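Long-range contacts in putative sugar binding protein (Geobacillus stearothermophilus, PDB 6GT9), which binds galactose, and probably glucose, in the cleft between its two lobes, consistent with a sugar-recognition role in a three-component sensing system: residues T220-A225 / D247-T252; T264-P269 / K298-K303; T241-F246 / G259-T264; A157-S162 / E191-T196. All blocks are in the same frame, centred on the assembly; numbering follows the deposited sequence.

Contact 1: T220-A225 / D247-T252; sequences TSALDA and DTLPET. With GAL (beta-D-galactopyranose), chain E.
Ala222 and Asp247 come together around one galactose, each gripping it by different means. Asp247 OD2 accepts a hydrogen bond from the sugar hydroxyl O1 at 2.6 Å, and the same oxygen lies 3.2 Å from the methyl CB of Ala222. Ala222 contributes its backbone: its N donates to the ring oxygen O5 of galactose at 2.9 Å and, more weakly, to O6. Next to this polar grip, Leu223 CD2 and Leu249 CD1 touch at 3.6 Å where the two side chains cross obliquely.

A second shell fixes these groups. Asp247 OD1 is bonded by Gln267 NE2, which should hold the carboxylate against rotation. On the other segment Asp224 OD2 receives Ser221 OG at 2.6 Å, from 49° above the carboxylate plane, together with weak bonds from the N atoms of Thr220 and Ser221, so the turn ahead of the helix is drawn tight. Behind the sugar-binding N-H, Ala222 O accepts from two waters. Thr252 OG1 donates to one of them and accepts from the other, bridging the segments where no direct bond joins them.

Both segments lead out of strands of one sheet, 216-219 and 242-246, into helices 224-235 and 250-258, while helix 43-59 closes over them, its Tyr44 touching both Ala222 and Asp247.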
loop_
_atom_site.group_PDB
_atom_site.type_symbol
_atom_site.label_atom_id
_atom_site.label_comp_id
_atom_site.label_asym_id
_atom_site.label_seq_id
_atom_site.Cartn_x
_atom_site.Cartn_y
_atom_site.Cartn_z
ATOM N N THR A 220 -1.774 -7.555 4.297
ATOM C CA THR A 220 -2.194 -6.705 3.189
ATOM C C THR A 220 -1.367 -5.441 3.041
ATOM O O THR A 220 -1.693 -4.613 2.187
ATOM C CB THR A 220 -3.678 -6.327 3.319
ATOM O OG1 THR A 220 -3.880 -5.468 4.454
ATOM C CG2 THR A 220 -4.533 -7.584 3.476
ATOM N N SER A 221 -0.320 -5.262 3.846
ATOM C CA SER A 221 0.565 -4.117 3.697
ATOM C C SER A 221 1.996 -4.589 3.908
ATOM O O SER A 221 2.241 -5.734 4.297
ATOM C CB SER A 221 0.171 -2.977 4.648
ATOM O OG SER A 221 0.413 -3.305 6.009
ATOM N N ALA A 222 2.953 -3.685 3.670
ATOM C CA ALA A 222 4.314 -4.105 3.335
ATOM C C ALA A 222 5.055 -4.798 4.474
ATOM O O ALA A 222 5.988 -5.562 4.201
ATOM C CB ALA A 222 5.132 -2.908 2.861
ATOM N N LEU A 223 4.681 -4.553 5.731
ATOM C CA LEU A 223 5.398 -5.108 6.875
ATOM C C LEU A 223 4.629 -6.217 7.586
ATOM O O LEU A 223 5.153 -6.811 8.537
ATOM C CB LEU A 223 5.735 -3.983 7.869
ATOM C CG LEU A 223 6.547 -2.847 7.243
ATOM C CD1 LEU A 223 6.655 -1.638 8.175
ATOM C CD2 LEU A 223 7.932 -3.336 6.825
ATOM N N ASP A 224 3.404 -6.511 7.153
ATOM C CA ASP A 224 2.557 -7.442 7.888
ATOM C C ASP A 224 3.139 -8.852 7.886
ATOM O O ASP A 224 3.258 -9.487 8.944
ATOM C CB ASP A 224 1.156 -7.443 7.288
ATOM C CG ASP A 224 0.462 -6.128 7.461
ATOM O OD1 ASP A 224 0.716 -5.462 8.485
ATOM O OD2 ASP A 224 -0.353 -5.767 6.588
ATOM N N ALA A 225 3.480 -9.370 6.704
ATOM C CA ALA A 225 3.968 -10.748 6.633
ATOM C C ALA A 225 5.326 -10.886 7.307
ATOM O O ALA A 225 5.681 -11.968 7.791
ATOM C CB ALA A 225 4.036 -11.202 5.178
ATOM N N ASP A 247 4.154 -6.818 -1.080
ATOM C CA ASP A 247 5.365 -6.081 -1.427
ATOM C C ASP A 247 6.626 -6.915 -1.276
ATOM O O ASP A 247 6.576 -8.090 -0.883
ATOM C CB ASP A 247 5.458 -4.789 -0.608
ATOM C CG ASP A 247 4.215 -3.953 -0.749
ATOM O OD1 ASP A 247 3.872 -3.558 -1.885
ATOM O OD2 ASP A 247 3.541 -3.747 0.269
ATOM N N THR A 248 7.758 -6.318 -1.630
ATOM C CA THR A 248 8.991 -7.054 -1.839
ATOM C C THR A 248 10.143 -6.384 -1.119
ATOM O O THR A 248 11.271 -6.344 -1.618
ATOM C CB THR A 248 9.297 -7.194 -3.333
ATOM O OG1 THR A 248 9.349 -5.893 -3.933
ATOM C CG2 THR A 248 8.224 -8.028 -4.039
ATOM N N LEU A 249 9.880 -5.855 0.076
ATOM C CA LEU A 249 10.952 -5.331 0.900
ATOM C C LEU A 249 11.967 -6.437 1.180
ATOM O O LEU A 249 11.612 -7.623 1.191
ATOM C CB LEU A 249 10.399 -4.766 2.212
ATOM C CG LEU A 249 9.497 -3.538 2.018
ATOM C CD1 LEU A 249 8.872 -3.102 3.323
ATOM C CD2 LEU A 249 10.267 -2.390 1.368
ATOM N N PRO A 250 13.235 -6.073 1.402
ATOM C CA PRO A 250 14.287 -7.092 1.595
ATOM C C PRO A 250 13.955 -8.192 2.594
ATOM O O PRO A 250 14.238 -9.361 2.305
ATOM C CB PRO A 250 15.479 -6.253 2.071
ATOM C CG PRO A 250 15.281 -4.929 1.387
ATOM C CD PRO A 250 13.787 -4.706 1.329
ATOM N N GLU A 251 13.373 -7.862 3.758
ATOM C CA GLU A 251 13.062 -8.897 4.747
ATOM C C GLU A 251 12.025 -9.879 4.217
ATOM O O GLU A 251 12.090 -11.079 4.513
ATOM C CB GLU A 251 12.560 -8.278 6.054
ATOM C CG GLU A 251 13.542 -7.381 6.779
ATOM C CD GLU A 251 12.851 -6.460 7.781
ATOM O OE1 GLU A 251 12.862 -6.774 8.990
ATOM O OE2 GLU A 251 12.286 -5.425 7.351
ATOM N N THR A 252 11.052 -9.386 3.441
ATOM C CA THR A 252 10.080 -10.276 2.811
ATOM C C THR A 252 10.769 -11.250 1.867
ATOM O O THR A 252 10.528 -12.463 1.926
ATOM C CB THR A 252 9.023 -9.467 2.056
ATOM O OG1 THR A 252 8.223 -8.733 2.986
ATOM C CG2 THR A 252 8.120 -10.398 1.234
HETATM C C1 GAL E . 1.967 -1.046 1.260
HETATM C C2 GAL E . 0.987 0.055 0.907
HETATM C C3 GAL E . 1.465 1.424 1.425
HETATM C C4 GAL E . 1.714 1.358 2.922
HETATM C C5 GAL E . 2.630 0.194 3.259
HETATM C C6 GAL E . 2.766 -0.031 4.767
HETATM O O1 GAL E . 1.478 -2.288 0.793
HETATM O O2 GAL E . 0.820 0.156 -0.514
HETATM O O3 GAL E . 0.461 2.374 1.242
HETATM O O4 GAL E . 0.477 1.209 3.626
HETATM O O5 GAL E . 2.159 -1.094 2.689
HETATM O O6 GAL E . 3.882 -0.845 5.056
HETATM O O HOH W 1 7.194 -6.509 1.920
HETATM O O HOH W 2 5.873 -8.214 4.598
#

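Contact 2: T264-P269 / K298-K303; sequences TVVQEP and KVIRKK. With GAL (beta-D-galactopyranose), chain E.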
loop_
_atom_site.group_PDB
_atom_site.type_symbol
_atom_site.label_atom_id
_atom_site.label_comp_id
_atom_site.label_asym_id
_atom_site.label_seq_id
_atom_site.Cartn_x
_atom_site.Cartn_y
_atom_site.Cartn_z
ATOM N N THR A 264 4.060 -13.474 -2.140
ATOM C CA THR A 264 3.819 -12.072 -1.832
ATOM C C THR A 264 3.357 -11.339 -3.087
ATOM O O THR A 264 3.700 -11.711 -4.212
ATOM C CB THR A 264 5.059 -11.414 -1.191
ATOM O OG1 THR A 264 4.665 -10.187 -0.567
ATOM C CG2 THR A 264 6.149 -11.135 -2.217
ATOM N N VAL A 265 2.549 -10.302 -2.877
ATOM C CA VAL A 265 1.965 -9.528 -3.966
ATOM C C VAL A 265 2.901 -8.381 -4.328
ATOM O O VAL A 265 3.260 -7.557 -3.475
ATOM C CB VAL A 265 0.571 -9.006 -3.591
ATOM C CG1 VAL A 265 -0.044 -8.255 -4.776
ATOM C CG2 VAL A 265 -0.322 -10.179 -3.166
ATOM N N VAL A 266 3.282 -8.312 -5.605
ATOM C CA VAL A 266 4.232 -7.299 -6.053
ATOM C C VAL A 266 3.510 -5.979 -6.277
ATOM O O VAL A 266 2.390 -5.946 -6.793
ATOM C CB VAL A 266 4.947 -7.759 -7.334
ATOM C CG1 VAL A 266 5.925 -6.692 -7.813
ATOM C CG2 VAL A 266 5.668 -9.085 -7.086
ATOM N N GLN A 267 4.146 -4.884 -5.876
ATOM C CA GLN A 267 3.734 -3.559 -6.318
ATOM C C GLN A 267 4.944 -2.867 -6.926
ATOM O O GLN A 267 6.065 -3.372 -6.869
ATOM C CB GLN A 267 3.154 -2.717 -5.171
ATOM C CG GLN A 267 1.867 -3.241 -4.533
ATOM C CD GLN A 267 1.226 -2.203 -3.635
ATOM O OE1 GLN A 267 0.347 -1.452 -4.064
ATOM N NE2 GLN A 267 1.692 -2.126 -2.389
ATOM N N GLU A 268 4.731 -1.679 -7.490
ATOM C CA GLU A 268 5.810 -0.912 -8.106
ATOM C C GLU A 268 5.891 0.466 -7.457
ATOM O O GLU A 268 5.542 1.476 -8.088
ATOM C CB GLU A 268 5.604 -0.779 -9.615
ATOM C CG GLU A 268 5.424 -2.101 -10.359
ATOM C CD GLU A 268 6.635 -3.024 -10.275
ATOM O OE1 GLU A 268 7.730 -2.578 -9.855
ATOM O OE2 GLU A 268 6.488 -4.212 -10.655
ATOM N N PRO A 269 6.356 0.544 -6.200
ATOM C CA PRO A 269 6.380 1.855 -5.521
ATOM C C PRO A 269 7.240 2.898 -6.214
ATOM O O PRO A 269 6.815 4.056 -6.341
ATOM C CB PRO A 269 6.913 1.515 -4.115
ATOM C CG PRO A 269 7.488 0.104 -4.223
ATOM C CD PRO A 269 6.701 -0.559 -5.281
ATOM N N LYS A 298 1.174 -8.641 -9.226
ATOM C CA LYS A 298 1.193 -10.080 -9.501
ATOM C C LYS A 298 1.708 -10.785 -8.261
ATOM O O LYS A 298 2.490 -10.213 -7.497
ATOM C CB LYS A 298 2.096 -10.421 -10.687
ATOM C CG LYS A 298 3.545 -10.004 -10.481
ATOM C CD LYS A 298 4.489 -10.718 -11.437
ATOM C CE LYS A 298 5.592 -9.788 -11.921
ATOM N NZ LYS A 298 6.687 -10.501 -12.644
ATOM N N VAL A 299 1.289 -12.025 -8.076
ATOM C CA VAL A 299 1.798 -12.833 -6.977
ATOM C C VAL A 299 3.084 -13.505 -7.433
ATOM O O VAL A 299 3.154 -14.048 -8.540
ATOM C CB VAL A 299 0.754 -13.862 -6.517
ATOM C CG1 VAL A 299 1.312 -14.718 -5.366
ATOM C CG2 VAL A 299 -0.506 -13.145 -6.070
ATOM N N ILE A 300 4.118 -13.428 -6.605
ATOM C CA ILE A 300 5.353 -14.145 -6.859
ATOM C C ILE A 300 5.586 -15.110 -5.705
ATOM O O ILE A 300 5.103 -14.919 -4.584
ATOM C CB ILE A 300 6.563 -13.212 -7.034
ATOM C CG1 ILE A 300 6.775 -12.380 -5.765
ATOM C CG2 ILE A 300 6.373 -12.330 -8.273
ATOM C CD1 ILE A 300 8.210 -12.307 -5.298
ATOM N N ARG A 301 6.342 -16.161 -5.999
ATOM C CA ARG A 301 6.736 -17.170 -5.029
ATOM C C ARG A 301 8.248 -17.331 -5.113
ATOM O O ARG A 301 8.917 -16.664 -5.909
ATOM C CB ARG A 301 6.002 -18.499 -5.285
ATOM C CG ARG A 301 4.481 -18.380 -5.202
ATOM C CD ARG A 301 3.770 -19.589 -5.785
ATOM N NE ARG A 301 2.322 -19.545 -5.574
ATOM C CZ ARG A 301 1.462 -18.982 -6.421
ATOM N NH1 ARG A 301 1.908 -18.401 -7.526
ATOM N NH2 ARG A 301 0.157 -18.987 -6.158
ATOM N N LYS A 302 8.782 -18.228 -4.281
ATOM C CA LYS A 302 10.223 -18.466 -4.238
ATOM C C LYS A 302 10.786 -18.866 -5.601
ATOM O O LYS A 302 11.941 -18.550 -5.907
ATOM C CB LYS A 302 10.528 -19.545 -3.200
ATOM C CG LYS A 302 12.000 -19.880 -3.034
ATOM C CD LYS A 302 12.157 -21.140 -2.197
ATOM C CE LYS A 302 13.585 -21.642 -2.204
ATOM N NZ LYS A 302 14.509 -20.656 -1.593
ATOM N N LYS A 303 9.999 -19.564 -6.429
ATOM C CA LYS A 303 10.460 -19.954 -7.757
ATOM C C LYS A 303 10.687 -18.759 -8.673
ATOM O O LYS A 303 11.306 -18.912 -9.732
ATOM C CB LYS A 303 9.457 -20.911 -8.419
ATOM C CG LYS A 303 8.130 -20.249 -8.775
ATOM C CD LYS A 303 7.168 -21.170 -9.516
ATOM C CE LYS A 303 6.786 -22.385 -8.678
ATOM N NZ LYS A 303 6.509 -22.038 -7.250
HETATM C C1 GAL E . 1.967 -1.046 1.260
HETATM C C2 GAL E . 0.987 0.055 0.907
HETATM C C3 GAL E . 1.465 1.424 1.425
HETATM C C4 GAL E . 1.714 1.358 2.922
HETATM C C5 GAL E . 2.630 0.194 3.259
HETATM C C6 GAL E . 2.766 -0.031 4.767
HETATM O O1 GAL E . 1.478 -2.288 0.793
HETATM O O2 GAL E . 0.820 0.156 -0.514
HETATM O O3 GAL E . 0.461 2.374 1.242
HETATM O O4 GAL E . 0.477 1.209 3.626
HETATM O O5 GAL E . 2.159 -1.094 2.689
HETATM O O6 GAL E . 3.882 -0.845 5.056
#
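Ile300 packs against Thr264 and Val266 along two strands whose segments run at 131° to each other, antiparallel but strongly twisted. Its side chain shows how a branched residue fills a sheet face. From CB, one branch, the methyl CG2, meets Val266 CG2 at 3.5 Å, the two side chains crossing at about a right angle. The other branch starts at CG1, which sits between the backbone N and the carbonyl carbon (chi1 60°) and so comes over the neighbouring strand, 3.5 Å from Thr264 O and a little farther from Val266 CG2. The tip, CD1, ends 3.9 Å from Thr264 CG2, the Ile300 and Thr264 side chains lying side by side and pointing the same way. Thr264 turns its hydroxyl elsewhere, to the carbonyl O of Asp247.

Beneath this packing the backbones pair. Thr264 and Ile300 exchange two N-H...O bonds, each 3.0 Å between N and O, and Val266 N donates to Lys298 O at 2.8 Å. On the opposite face Val265 CG2 and Val299 CG2 stand 4.2 Å apart beneath helix 135-149.

Just past the strand, Gln267 NE2, the amide that also holds Asp247, donates to galactose O2 at 3.1 Å, while its OE1 is held by Thr133. A leucine in its place would probably leave both O2 and the Asp247 carboxylate without this amide donor.

Such an antiparallel edge strand, added to an otherwise parallel sheet with ligand-binding loops at the C-terminal ends of its parallel strands, belongs to a lobe of the periplasmic sugar-binding protein fold.

Contact 3: T241-F246 / G259-T264; sequences TYIIGF and GTIAAT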
loop_
_atom_site.group_PDB
_atom_site.type_symbol
_atom_site.label_atom_id
_atom_site.label_comp_id
_atom_site.label_asym_id
_atom_site.label_seq_id
_atom_site.Cartn_x
_atom_site.Cartn_y
_atom_site.Cartn_z
ATOM N N THR A 241 2.896 -23.195 8.449
ATOM C CA THR A 241 1.900 -22.150 8.378
ATOM C C THR A 241 2.094 -21.454 7.052
ATOM O O THR A 241 3.172 -21.122 6.734
ATOM C CB THR A 241 2.181 -21.144 9.488
ATOM O OG1 THR A 241 2.031 -21.781 10.731
ATOM C CG2 THR A 241 1.272 -19.969 9.432
ATOM N N TYR A 242 1.021 -21.255 6.311
ATOM C CA TYR A 242 1.068 -20.595 5.012
ATOM C C TYR A 242 0.973 -19.086 5.206
ATOM O O TYR A 242 0.051 -18.595 5.859
ATOM C CB TYR A 242 -0.067 -21.090 4.115
ATOM C CG TYR A 242 -0.109 -20.456 2.735
ATOM C CD1 TYR A 242 0.595 -21.004 1.671
ATOM C CD2 TYR A 242 -0.864 -19.307 2.498
ATOM C CE1 TYR A 242 0.557 -20.417 0.402
ATOM C CE2 TYR A 242 -0.910 -18.717 1.237
ATOM C CZ TYR A 242 -0.199 -19.272 0.195
ATOM O OH TYR A 242 -0.257 -18.691 -1.065
ATOM N N ILE A 243 1.921 -18.349 4.637
ATOM C CA ILE A 243 1.927 -16.888 4.737
ATOM C C ILE A 243 1.951 -16.303 3.336
ATOM O O ILE A 243 2.886 -16.567 2.570
ATOM C CB ILE A 243 3.126 -16.364 5.537
ATOM C CG1 ILE A 243 3.162 -16.982 6.925
ATOM C CG2 ILE A 243 3.049 -14.842 5.658
ATOM C CD1 ILE A 243 4.379 -16.558 7.724
ATOM N N ILE A 244 0.957 -15.478 3.011
ATOM C CA ILE A 244 1.018 -14.641 1.820
ATOM C C ILE A 244 0.932 -13.186 2.272
ATOM O O ILE A 244 0.043 -12.819 3.051
ATOM C CB ILE A 244 -0.069 -15.002 0.783
ATOM C CG1 ILE A 244 0.061 -14.099 -0.468
ATOM C CG2 ILE A 244 -1.455 -14.957 1.392
ATOM C CD1 ILE A 244 -0.667 -14.608 -1.722
ATOM N N GLY A 245 1.895 -12.383 1.843
ATOM C CA GLY A 245 1.930 -10.975 2.221
ATOM C C GLY A 245 1.987 -10.043 1.032
ATOM O O GLY A 245 1.759 -10.470 -0.103
ATOM N N PHE A 246 2.282 -8.763 1.279
ATOM C CA PHE A 246 2.369 -7.741 0.247
ATOM C C PHE A 246 3.784 -7.189 0.149
ATOM O O PHE A 246 4.513 -7.115 1.140
ATOM C CB PHE A 246 1.392 -6.578 0.511
ATOM C CG PHE A 246 0.175 -6.599 -0.379
ATOM C CD1 PHE A 246 -0.834 -7.524 -0.169
ATOM C CD2 PHE A 246 0.061 -5.713 -1.434
ATOM C CE1 PHE A 246 -1.948 -7.554 -0.978
ATOM C CE2 PHE A 246 -1.049 -5.741 -2.268
ATOM C CZ PHE A 246 -2.058 -6.673 -2.034
ATOM N N GLY A 259 11.631 -19.895 2.901
ATOM C CA GLY A 259 10.435 -20.712 2.907
ATOM C C GLY A 259 9.425 -20.351 3.973
ATOM O O GLY A 259 8.316 -20.899 3.961
ATOM N N THR A 260 9.769 -19.433 4.881
ATOM C CA THR A 260 8.841 -19.026 5.932
ATOM C C THR A 260 7.610 -18.343 5.350
ATOM O O THR A 260 6.477 -18.638 5.748
ATOM C CB THR A 260 9.547 -18.096 6.912
ATOM O OG1 THR A 260 10.788 -18.686 7.319
ATOM C CG2 THR A 260 8.669 -17.846 8.118
ATOM N N ILE A 261 7.819 -17.392 4.423
ATOM C CA ILE A 261 6.744 -16.810 3.624
ATOM C C ILE A 261 6.608 -17.611 2.338
ATOM O O ILE A 261 7.605 -17.987 1.718
ATOM C CB ILE A 261 7.023 -15.317 3.342
ATOM C CG1 ILE A 261 6.979 -14.542 4.667
ATOM C CG2 ILE A 261 6.038 -14.752 2.332
ATOM C CD1 ILE A 261 7.237 -13.046 4.537
ATOM N N ALA A 262 5.368 -17.889 1.939
ATOM C CA ALA A 262 5.109 -18.670 0.733
ATOM C C ALA A 262 4.926 -17.818 -0.515
ATOM O O ALA A 262 5.246 -18.269 -1.626
ATOM C CB ALA A 262 3.860 -19.532 0.927
ATOM N N ALA A 263 4.401 -16.604 -0.377
ATOM C CA ALA A 263 4.095 -15.815 -1.559
ATOM C C ALA A 263 3.985 -14.359 -1.152
ATOM O O ALA A 263 3.821 -14.039 0.026
ATOM C CB ALA A 263 2.795 -16.267 -2.217
ATOM N N THR A 264 4.060 -13.474 -2.140
ATOM C CA THR A 264 3.819 -12.072 -1.832
ATOM C C THR A 264 3.357 -11.339 -3.087
ATOM O O THR A 264 3.700 -11.711 -4.212
ATOM C CB THR A 264 5.059 -11.414 -1.191
ATOM O OG1 THR A 264 4.665 -10.187 -0.567
ATOM C CG2 THR A 264 6.149 -11.135 -2.217
HETATM O O HOH W 3 4.403 -20.074 4.358
#
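Tyr242 lays its ring beside Ala262, whose methyl CB approaches ring atom CE1 to 3.5 Å; the side chain also touches Leu146 of helix 135-149 and Ala216 of the next strand. The second flat group, Phe246, points away from the partner segment, packing on Ala138 and Tyr218 with galactose nearby. Between them runs the parallel pairing of a beta-alpha-beta crossover, in which helix 250-258 connects strands 242-246 and 263-266.

The tyrosine lies on the same side of the sheet as Ile244 and Ala263. Its hydroxyl OH passes 4.1 Å from Ala263 CB and is hydrogen-bonded to Asp149. A leucine here would probably leave Asp149 without that hydroxyl and open a gap beside Ala262. On the same face Ile244 CD1 rests 3.9 Å from Ala263 CB, whereas Ile243 CG2 and Ile261 CG1 meet on the reverse, above helix 224-235.

The backbone makes one acceptor serve twice: Ile243 O takes Ala262 N at 2.9 Å and, weakly, Ala263 N. Gly245 N then donates to Ala263 O at 3.1 Å. Ahead of this pairing the helix ends at Gly259 in a Schellman motif, whose positive phi of 88° suits a glycine. Before the strands pair, at Thr241 and Thr260, a water bridges the two segments, donating to Thr241 O and to Thr260 O and accepting from Ile243 N, which lies 3.0 Å from its oxygen.

Contact 4: A157-S162 / E191-T196; sequences AIITGS and EESHIT. With GAL (beta-D-galactopyranose), chain E.
The beta-alpha-beta unit made of strand 154-160, helix 166-179 and strand 185-192 closes at the edge of its sheet where Thr160 sits opposite Glu192, bonded to the residues on either side of it, Glu191 and Ser193. Thr160 N donates to Glu191 O, and Ser193 N returns a bond to Thr160 O, each 2.9 Å between N and O; Glu191 N bonds to Ile158 O in the same way. Beside them Ile159 CG2 touches Ser193 CB at 3.7 Å.

Past the strands one weak bond, His194 N to Gly161 O, joins the loops. The extended Glu192 brings OE2 to 3.3 Å from Ser162 CA, and there it accepts the N-H of Leu163. Gly161 lies flush against the next loop: its CA is 3.9 Å from Ile195 CG2, and a CB here would probably crowd that methyl. The same CG2 faces the sugar, 3.6 Å from C6 of galactose.

Hydroxyls tie strand end and loop to the neighbouring 220-225 loop, Thr160 OG1 to Thr220 OG1 and Ser193 OG to Asp224. Ile195, a residue of the galactose pocket, instead meets the sugar with hydrocarbon alone, lending it shape rather than hydrogen bonds.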
loop_
_atom_site.group_PDB
_atom_site.type_symbol
_atom_site.label_atom_id
_atom_site.label_comp_id
_atom_site.label_asym_id
_atom_site.label_seq_id
_atom_site.Cartn_x
_atom_site.Cartn_y
_atom_site.Cartn_z
ATOM N N ALA A 157 -6.156 -16.330 8.982
ATOM C CA ALA A 157 -6.202 -15.049 9.668
ATOM C C ALA A 157 -5.618 -13.974 8.765
ATOM O O ALA A 157 -4.696 -14.234 7.985
ATOM C CB ALA A 157 -5.431 -15.088 10.992
ATOM N N ILE A 158 -6.143 -12.757 8.907
ATOM C CA ILE A 158 -5.764 -11.611 8.088
ATOM C C ILE A 158 -5.186 -10.551 9.002
ATOM O O ILE A 158 -5.780 -10.220 10.035
ATOM C CB ILE A 158 -6.958 -11.027 7.311
ATOM C CG1 ILE A 158 -7.497 -12.047 6.318
ATOM C CG2 ILE A 158 -6.548 -9.705 6.604
ATOM C CD1 ILE A 158 -8.694 -11.549 5.496
ATOM N N ILE A 159 -4.020 -10.044 8.641
ATOM C CA ILE A 159 -3.481 -8.833 9.243
ATOM C C ILE A 159 -3.500 -7.745 8.174
ATOM O O ILE A 159 -2.978 -7.933 7.068
ATOM C CB ILE A 159 -2.088 -9.092 9.831
ATOM C CG1 ILE A 159 -2.228 -10.200 10.887
ATOM C CG2 ILE A 159 -1.498 -7.832 10.424
ATOM C CD1 ILE A 159 -1.012 -10.476 11.664
ATOM N N THR A 160 -4.138 -6.623 8.489
ATOM C CA THR A 160 -4.325 -5.538 7.543
ATOM C C THR A 160 -3.793 -4.250 8.163
ATOM O O THR A 160 -3.751 -4.104 9.386
ATOM C CB THR A 160 -5.816 -5.417 7.139
ATOM O OG1 THR A 160 -5.964 -4.510 6.040
ATOM C CG2 THR A 160 -6.676 -4.945 8.305
ATOM N N GLY A 161 -3.358 -3.323 7.310
ATOM C CA GLY A 161 -2.797 -2.076 7.821
ATOM C C GLY A 161 -3.767 -1.301 8.694
ATOM O O GLY A 161 -3.386 -0.767 9.739
ATOM N N SER A 162 -5.029 -1.227 8.279
ATOM C CA SER A 162 -6.092 -0.596 9.053
ATOM C C SER A 162 -7.418 -0.976 8.415
ATOM O O SER A 162 -7.469 -1.346 7.242
ATOM C CB SER A 162 -5.938 0.933 9.110
ATOM O OG SER A 162 -6.039 1.520 7.826
ATOM N N GLU A 191 -7.177 -8.555 11.949
ATOM C CA GLU A 191 -6.612 -7.616 12.914
ATOM C C GLU A 191 -5.790 -6.544 12.203
ATOM O O GLU A 191 -5.270 -6.753 11.107
ATOM C CB GLU A 191 -5.731 -8.332 13.951
ATOM C CG GLU A 191 -6.445 -9.455 14.711
ATOM C CD GLU A 191 -7.391 -8.949 15.793
ATOM O OE1 GLU A 191 -7.329 -7.744 16.129
ATOM O OE2 GLU A 191 -8.198 -9.758 16.308
ATOM N N GLU A 192 -5.665 -5.390 12.860
ATOM C CA GLU A 192 -4.949 -4.233 12.336
ATOM C C GLU A 192 -3.528 -4.172 12.883
ATOM O O GLU A 192 -3.299 -4.369 14.080
ATOM C CB GLU A 192 -5.677 -2.944 12.704
ATOM C CG GLU A 192 -7.074 -2.854 12.145
ATOM C CD GLU A 192 -7.796 -1.611 12.618
ATOM O OE1 GLU A 192 -8.391 -1.655 13.718
ATOM O OE2 GLU A 192 -7.761 -0.589 11.898
ATOM N N SER A 193 -2.580 -3.859 12.004
ATOM C CA SER A 193 -1.180 -3.728 12.387
ATOM C C SER A 193 -0.718 -2.279 12.518
ATOM O O SER A 193 0.383 -2.047 13.022
ATOM C CB SER A 193 -0.290 -4.434 11.359
ATOM O OG SER A 193 -0.319 -3.721 10.121
ATOM N N HIS A 194 -1.507 -1.314 12.048
ATOM C CA HIS A 194 -1.080 0.092 11.987
ATOM C C HIS A 194 0.287 0.226 11.315
ATOM O O HIS A 194 1.127 1.042 11.705
ATOM C CB HIS A 194 -1.119 0.718 13.379
ATOM C CG HIS A 194 -2.489 0.688 13.972
ATOM N ND1 HIS A 194 -2.861 -0.214 14.948
ATOM C CD2 HIS A 194 -3.611 1.371 13.643
ATOM C CE1 HIS A 194 -4.141 -0.046 15.232
ATOM N NE2 HIS A 194 -4.619 0.909 14.455
ATOM N N ILE A 195 0.472 -0.577 10.258
ATOM C CA ILE A 195 1.639 -0.661 9.379
ATOM C C ILE A 195 2.984 -0.630 10.100
ATOM O O ILE A 195 3.966 -0.098 9.572
ATOM C CB ILE A 195 1.585 0.421 8.276
ATOM C CG1 ILE A 195 1.703 1.842 8.822
ATOM C CG2 ILE A 195 0.312 0.284 7.441
ATOM C CD1 ILE A 195 1.912 2.842 7.699
ATOM N N THR A 196 3.076 -1.260 11.272
ATOM C CA THR A 196 4.371 -1.448 11.904
ATOM C C THR A 196 4.667 -2.935 12.012
ATOM O O THR A 196 3.751 -3.756 12.087
ATOM C CB THR A 196 4.445 -0.802 13.299
ATOM O OG1 THR A 196 3.726 -1.593 14.247
ATOM C CG2 THR A 196 3.861 0.629 13.270
HETATM C C1 GAL E . 1.967 -1.046 1.260
HETATM C C2 GAL E . 0.987 0.055 0.907
HETATM C C3 GAL E . 1.465 1.424 1.425
HETATM C C4 GAL E . 1.714 1.358 2.922
HETATM C C5 GAL E . 2.630 0.194 3.259
HETATM C C6 GAL E . 2.766 -0.031 4.767
HETATM O O1 GAL E . 1.478 -2.288 0.793
HETATM O O2 GAL E . 0.820 0.156 -0.514
HETATM O O3 GAL E . 0.461 2.374 1.242
HETATM O O4 GAL E . 0.477 1.209 3.626
HETATM O O5 GAL E . 2.159 -1.094 2.689
HETATM O O6 GAL E . 3.882 -0.845 5.056
#

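Three of the contacts, 2, 3 and 4, pair strands of one mixed sheet, and contact 1 joins loops at the C-terminal ends of its parallel strands. Contacts 2 and 3 share Thr264 and strand 263-266, whereas contact 4 sits at the far edge, about 19 Å from contact 2 between centres. Contact 1 is wholly buried and the most polar toward the sugar, relying on water to bridge its segments; contacts 2 and 4, each on an outermost strand, include exposed residues. Contact 3 pairs two inner strands, mostly buried, by backbone bonds, apolar packing that includes a tyrosine ring, and one water. Asp247–Gln267 links contact 1 to contact 2, and Asp224–Ser193 links it to contact 4, so loops from across the sheet converge on galactose.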